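Local atomic coordinates of protein angel homolog 2 (Homo sapiens, PDB entry 6RW0), a protein that acts as a 2',3'-cyclic phosphatase of the CCR4/nocturin family and probably binds the 3' untranslated regions of messenger RNAs. Residues S152-E157 / S218-Q223; F50-M55 / P187-A192. All blocks are in the same frame, centred on the assembly; numbering follows the deposited sequence. Where two conformers were deposited one is given.

How the contacts relate
The two contacts lie on opposite faces of one sheet, with centres about 14 Å apart. Contact 2 packs Ile189, at the start of strand 189-195, against strand 49-58 of the other sheet, inside the sandwich; contact 1 lies at the surface, where the end of helix 203-220 leans on strand 148-157. Strand 189-195 connects them, since its next residue, Cys190, faces the helix: Ala221 CB is 4.0 Å from Cys190 CB, and Val220 CG1 is 4.2 Å from Cys190 SG. Farther along, Gln223 NE2 lies 3.7 Å from Pro187 CB. A potassium ion is bound at the helix end in contact 1, by Ser219.

Contact 1: residues S152-E157 / S218-Q223; sequences SVNPVE and SSVAHQ. With K (potassium ion), chain C.
Asn154 and Val220 approach each other from opposite directions, and the methyl CG2 of Val220 sits squarely over one face of the asparagine amide, 3.6 Å from Asn154 CG. The amide oxygen and nitrogen are almost equally far from this methyl, so the valine presses on the flat of the group and leaves its polar edge to other partners. A second torsion of -85° in Asn154 turns that flat side to the helix. Its rotation is fixed by hydrogen bonds: Asn154 ND2 donates to Ser152 OG at 3.0 Å, nearly straight at 173° and in the amide plane, and also to Val174 O on the adjoining strand. The other methyl of Val220, CG1, stands 3.8 Å from Asn154 ND2 and 4.3 Å from Ser152 OG, and the valine also rests on Leu176. No hydrogen bond joins the two segments.

Next to the valine, Ser219 binds a potassium ion twice, through Ser219 O at 2.7 Å and Ser219 OG at 3.0 Å. Its hydroxyl can share the ion with the carbonyl because OG is anti to the backbone N (chi1 -172°), on the carbonyl side. A water, also bound to the ion, lies in the ring plane of His222, 2.8 Å from His222 ND1.

This small surface contact is helix-on-sheet packing: helix 203-220, the connection of a beta-alpha-beta crossover between parallel strands 189-195 and 231-236, extends over strands 171-179 and 148-157, as in the layered alpha/beta sandwich of DNase I-like enzymes.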
loop_
_atom_site.group_PDB
_atom_site.type_symbol
_atom_site.label_atom_id
_atom_site.label_comp_id
_atom_site.label_asym_id
_atom_site.label_seq_id
_atom_site.Cartn_x
_atom_site.Cartn_y
_atom_site.Cartn_z
ATOM N N SER A 152 3.874 -15.017 12.397
ATOM C CA SER A 152 4.661 -15.383 11.230
ATOM C C SER A 152 4.993 -14.156 10.395
ATOM O O SER A 152 4.269 -13.154 10.400
ATOM C CB SER A 152 3.943 -16.421 10.360
ATOM O OG SER A 152 2.744 -15.906 9.825
ATOM N N VAL A 153 6.105 -14.273 9.672
ATOM C CA VAL A 153 6.596 -13.259 8.748
ATOM C C VAL A 153 6.676 -13.905 7.376
ATOM O O VAL A 153 7.330 -14.942 7.209
ATOM C CB VAL A 153 7.978 -12.743 9.184
ATOM C CG1 VAL A 153 8.449 -11.643 8.224
ATOM C CG2 VAL A 153 7.940 -12.263 10.623
ATOM N N ASN A 154 6.038 -13.281 6.386
ATOM C CA ASN A 154 5.802 -13.906 5.087
ATOM C C ASN A 154 6.144 -12.916 3.989
ATOM O O ASN A 154 5.275 -12.180 3.499
ATOM C CB ASN A 154 4.361 -14.394 5.018
ATOM C CG ASN A 154 3.993 -15.242 6.229
ATOM O OD1 ASN A 154 4.249 -16.435 6.248
ATOM N ND2 ASN A 154 3.424 -14.616 7.251
ATOM N N PRO A 155 7.407 -12.865 3.579
ATOM C CA PRO A 155 7.794 -11.963 2.490
ATOM C C PRO A 155 7.285 -12.468 1.153
ATOM O O PRO A 155 7.091 -13.665 0.943
ATOM C CB PRO A 155 9.326 -11.997 2.539
ATOM C CG PRO A 155 9.651 -13.415 3.038
ATOM C CD PRO A 155 8.548 -13.674 4.068
ATOM N N VAL A 156 7.126 -11.537 0.211
ATOM C CA VAL A 156 6.726 -11.853 -1.154
ATOM C C VAL A 156 7.687 -11.137 -2.095
ATOM O O VAL A 156 7.846 -9.909 -2.007
ATOM C CB VAL A 156 5.285 -11.400 -1.436
ATOM C CG1 VAL A 156 4.828 -11.887 -2.787
ATOM C CG2 VAL A 156 4.328 -11.885 -0.350
ATOM N N GLU A 157 8.327 -11.885 -2.987
ATOM C CA GLU A 157 9.142 -11.311 -4.057
ATOM C C GLU A 157 8.375 -11.431 -5.362
ATOM O O GLU A 157 8.016 -12.546 -5.774
ATOM C CB GLU A 157 10.481 -12.037 -4.185
ATOM C CG GLU A 157 11.393 -11.788 -3.007
ATOM C CD GLU A 157 12.737 -12.485 -3.090
ATOM O OE1 GLU A 157 12.954 -13.329 -3.995
ATOM O OE2 GLU A 157 13.584 -12.177 -2.223
ATOM N N SER A 218 -4.120 -15.143 1.118
ATOM C CA SER A 218 -5.056 -16.255 1.211
ATOM C C SER A 218 -4.467 -17.425 1.982
ATOM O O SER A 218 -5.197 -18.136 2.685
ATOM C CB SER A 218 -5.458 -16.714 -0.181
ATOM O OG SER A 218 -6.198 -17.910 -0.089
ATOM N N SER A 219 -3.164 -17.646 1.876
ATOM C CA SER A 219 -2.556 -18.738 2.617
ATOM C C SER A 219 -2.341 -18.373 4.081
ATOM O O SER A 219 -2.594 -19.196 4.974
ATOM C CB SER A 219 -1.241 -19.125 1.956
ATOM O OG SER A 219 -0.741 -20.293 2.564
ATOM N N VAL A 220 -1.870 -17.155 4.347
ATOM C CA VAL A 220 -1.527 -16.771 5.713
ATOM C C VAL A 220 -2.773 -16.553 6.561
ATOM O O VAL A 220 -2.797 -16.918 7.742
ATOM C CB VAL A 220 -0.631 -15.521 5.674
ATOM C CG1 VAL A 220 -0.397 -14.982 7.078
ATOM C CG2 VAL A 220 0.680 -15.825 4.980
ATOM N N ALA A 221 -3.817 -15.930 5.991
ATOM C CA ALA A 221 -5.023 -15.582 6.742
ATOM C C ALA A 221 -6.003 -16.742 6.885
ATOM O O ALA A 221 -6.985 -16.625 7.629
ATOM C CB ALA A 221 -5.748 -14.401 6.086
ATOM N N HIS A 222 -5.767 -17.853 6.209
ATOM C CA HIS A 222 -6.647 -19.006 6.331
ATOM C C HIS A 222 -6.661 -19.541 7.758
ATOM O O HIS A 222 -5.614 -19.707 8.391
ATOM C CB HIS A 222 -6.150 -20.072 5.354
ATOM C CG HIS A 222 -6.870 -21.381 5.443
ATOM N ND1 HIS A 222 -6.298 -22.498 6.007
ATOM C CD2 HIS A 222 -8.092 -21.758 5.004
ATOM C CE1 HIS A 222 -7.151 -23.508 5.936
ATOM N NE2 HIS A 222 -8.244 -23.085 5.327
ATOM N N GLN A 223 -7.866 -19.830 8.245
ATOM C CA GLN A 223 -8.102 -20.335 9.588
ATOM C C GLN A 223 -8.589 -21.777 9.542
ATOM O O GLN A 223 -9.079 -22.261 8.519
ATOM C CB GLN A 223 -9.173 -19.505 10.299
ATOM C CG GLN A 223 -8.768 -18.066 10.562
ATOM C CD GLN A 223 -9.884 -17.263 11.198
ATOM O OE1 GLN A 223 -11.039 -17.319 10.773
ATOM N NE2 GLN A 223 -9.544 -16.524 12.234
HETATM K K K C . -2.415 -21.825 4.475
HETATM O O HOH W 1 -3.590 -22.772 6.725
#

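Contact 2: residues F50-M55 / P187-A192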
loop_
_atom_site.group_PDB
_atom_site.type_symbol
_atom_site.label_atom_id
_atom_site.label_comp_id
_atom_site.label_asym_id
_atom_site.label_seq_id
_atom_site.Cartn_x
_atom_site.Cartn_y
_atom_site.Cartn_z
ATOM N N PHE A 50 -11.334 -5.363 20.615
ATOM C CA PHE A 50 -9.894 -5.061 20.502
ATOM C C PHE A 50 -9.804 -3.902 19.508
ATOM O O PHE A 50 -10.201 -4.108 18.401
ATOM C CB PHE A 50 -9.091 -6.274 20.046
ATOM C CG PHE A 50 -7.633 -5.995 19.810
ATOM C CD1 PHE A 50 -6.758 -5.816 20.860
ATOM C CD2 PHE A 50 -7.131 -5.900 18.527
ATOM C CE1 PHE A 50 -5.416 -5.575 20.637
ATOM C CE2 PHE A 50 -5.794 -5.646 18.309
ATOM C CZ PHE A 50 -4.936 -5.482 19.358
ATOM N N ASP A 51 -9.291 -2.747 19.902
ATOM C CA ASP A 51 -9.201 -1.565 19.022
ATOM C C ASP A 51 -7.734 -1.381 18.656
ATOM O O ASP A 51 -6.907 -1.597 19.500
ATOM C CB ASP A 51 -9.735 -0.308 19.706
ATOM C CG ASP A 51 -11.239 -0.285 19.893
ATOM O OD1 ASP A 51 -11.905 -1.139 19.364
ATOM O OD2 ASP A 51 -11.705 0.616 20.574
ATOM N N PHE A 52 -7.436 -1.049 17.409
ATOM C CA PHE A 52 -6.045 -0.825 16.979
ATOM C C PHE A 52 -6.064 0.118 15.791
ATOM O O PHE A 52 -6.998 0.130 15.042
ATOM C CB PHE A 52 -5.339 -2.140 16.645
ATOM C CG PHE A 52 -5.892 -2.863 15.452
ATOM C CD1 PHE A 52 -7.062 -3.586 15.530
ATOM C CD2 PHE A 52 -5.244 -2.794 14.238
ATOM C CE1 PHE A 52 -7.563 -4.241 14.425
ATOM C CE2 PHE A 52 -5.749 -3.451 13.135
ATOM C CZ PHE A 52 -6.904 -4.174 13.230
ATOM N N SER A 53 -4.993 0.868 15.672
ATOM C CA SER A 53 -4.808 1.812 14.585
ATOM C C SER A 53 -3.697 1.363 13.644
ATOM O O SER A 53 -2.762 0.655 14.042
ATOM C CB SER A 53 -4.489 3.208 15.126
ATOM O OG SER A 53 -3.335 3.173 15.953
ATOM N N VAL A 54 -3.825 1.783 12.385
ATOM C CA VAL A 54 -2.921 1.416 11.303
ATOM C C VAL A 54 -2.574 2.663 10.509
ATOM O O VAL A 54 -3.471 3.397 10.073
ATOM C CB VAL A 54 -3.546 0.380 10.346
ATOM C CG1 VAL A 54 -2.561 0.034 9.211
ATOM C CG2 VAL A 54 -3.975 -0.864 11.073
ATOM N N MET A 55 -1.290 2.852 10.288
ATOM C CA MET A 55 -0.770 3.952 9.463
ATOM C C MET A 55 -0.100 3.356 8.220
ATOM O O MET A 55 0.670 2.431 8.398
ATOM C CB MET A 55 0.266 4.762 10.231
ATOM C CG MET A 55 0.927 5.796 9.361
ATOM S SD MET A 55 2.188 6.724 10.243
ATOM C CE MET A 55 1.160 7.946 11.033
ATOM N N PRO A 187 -9.222 -13.943 17.298
ATOM C CA PRO A 187 -8.497 -14.334 16.091
ATOM C C PRO A 187 -7.222 -13.531 15.923
ATOM O O PRO A 187 -7.050 -12.429 16.457
ATOM C CB PRO A 187 -9.475 -14.016 14.956
ATOM C CG PRO A 187 -10.282 -12.902 15.484
ATOM C CD PRO A 187 -10.456 -13.203 16.966
ATOM N N ALA A 188 -6.334 -14.095 15.119
ATOM C CA ALA A 188 -5.203 -13.350 14.615
ATOM C C ALA A 188 -5.669 -12.301 13.610
ATOM O O ALA A 188 -6.790 -12.348 13.096
ATOM C CB ALA A 188 -4.237 -14.298 13.906
ATOM N N ILE A 189 -4.780 -11.346 13.334
ATOM C CA ILE A 189 -4.979 -10.330 12.307
ATOM C C ILE A 189 -3.844 -10.440 11.301
ATOM O O ILE A 189 -2.671 -10.535 11.678
ATOM C CB ILE A 189 -5.036 -8.917 12.910
ATOM C CG1 ILE A 189 -6.201 -8.848 13.896
ATOM C CG2 ILE A 189 -5.179 -7.865 11.815
ATOM C CD1 ILE A 189 -6.259 -7.576 14.668
ATOM N N CYS A 190 -4.194 -10.424 10.024
ATOM C CA CYS A 190 -3.232 -10.515 8.944
ATOM C C CYS A 190 -3.020 -9.115 8.390
ATOM O O CYS A 190 -3.975 -8.481 7.938
ATOM C CB CYS A 190 -3.789 -11.430 7.860
ATOM S SG CYS A 190 -2.723 -11.584 6.434
ATOM N N VAL A 191 -1.779 -8.636 8.422
ATOM C CA VAL A 191 -1.436 -7.311 7.920
ATOM C C VAL A 191 -0.522 -7.477 6.718
ATOM O O VAL A 191 0.529 -8.128 6.812
ATOM C CB VAL A 191 -0.750 -6.452 8.994
ATOM C CG1 VAL A 191 -0.391 -5.079 8.437
ATOM C CG2 VAL A 191 -1.627 -6.321 10.221
ATOM N N ALA A 192 -0.913 -6.880 5.598
ATOM C CA ALA A 192 -0.164 -6.964 4.359
ATOM C C ALA A 192 0.230 -5.568 3.911
ATOM O O ALA A 192 -0.471 -4.590 4.186
ATOM C CB ALA A 192 -0.989 -7.642 3.277
#
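The rings of Phe50 and Phe52 converge on a single methyl group, Ile189 CD1, which meets each of them at a slant. It is closer to the second ring, 3.6 Å from Phe52 CE1 and 3.7 Å from Phe52 CZ, and 4.1 Å from Phe50 CE2. The two rings also touch each other, Phe50 CE2 lying 3.7 Å from Phe52 CD1. Phe148 meets the Phe50 ring with planes at about 75°, and Pro179 packs on both Phe50 and Ile189.

The isoleucine delivers its methyl through an extended arm, with a second torsion of 173° carrying CD1 away from its own strand. Phe52 comes from the opposite direction; its CG lies between the backbone N and the carbonyl carbon (chi1 66°). All three side chains are buried, and the contact is wholly apolar. Phe52 CA and Ile189 CA are 10.6 Å apart, a separation bridged by side chains rather than backbone hydrogen bonds. Farther along, Val54 and Val191 both rest on Val100 of strand 100-107, continuing the same interface.

Such interlocking of apolar side chains from facing sheets, here strand 49-58 against strand 189-195, forms the core of the two-sheet beta sandwich in the DNase I-like fold.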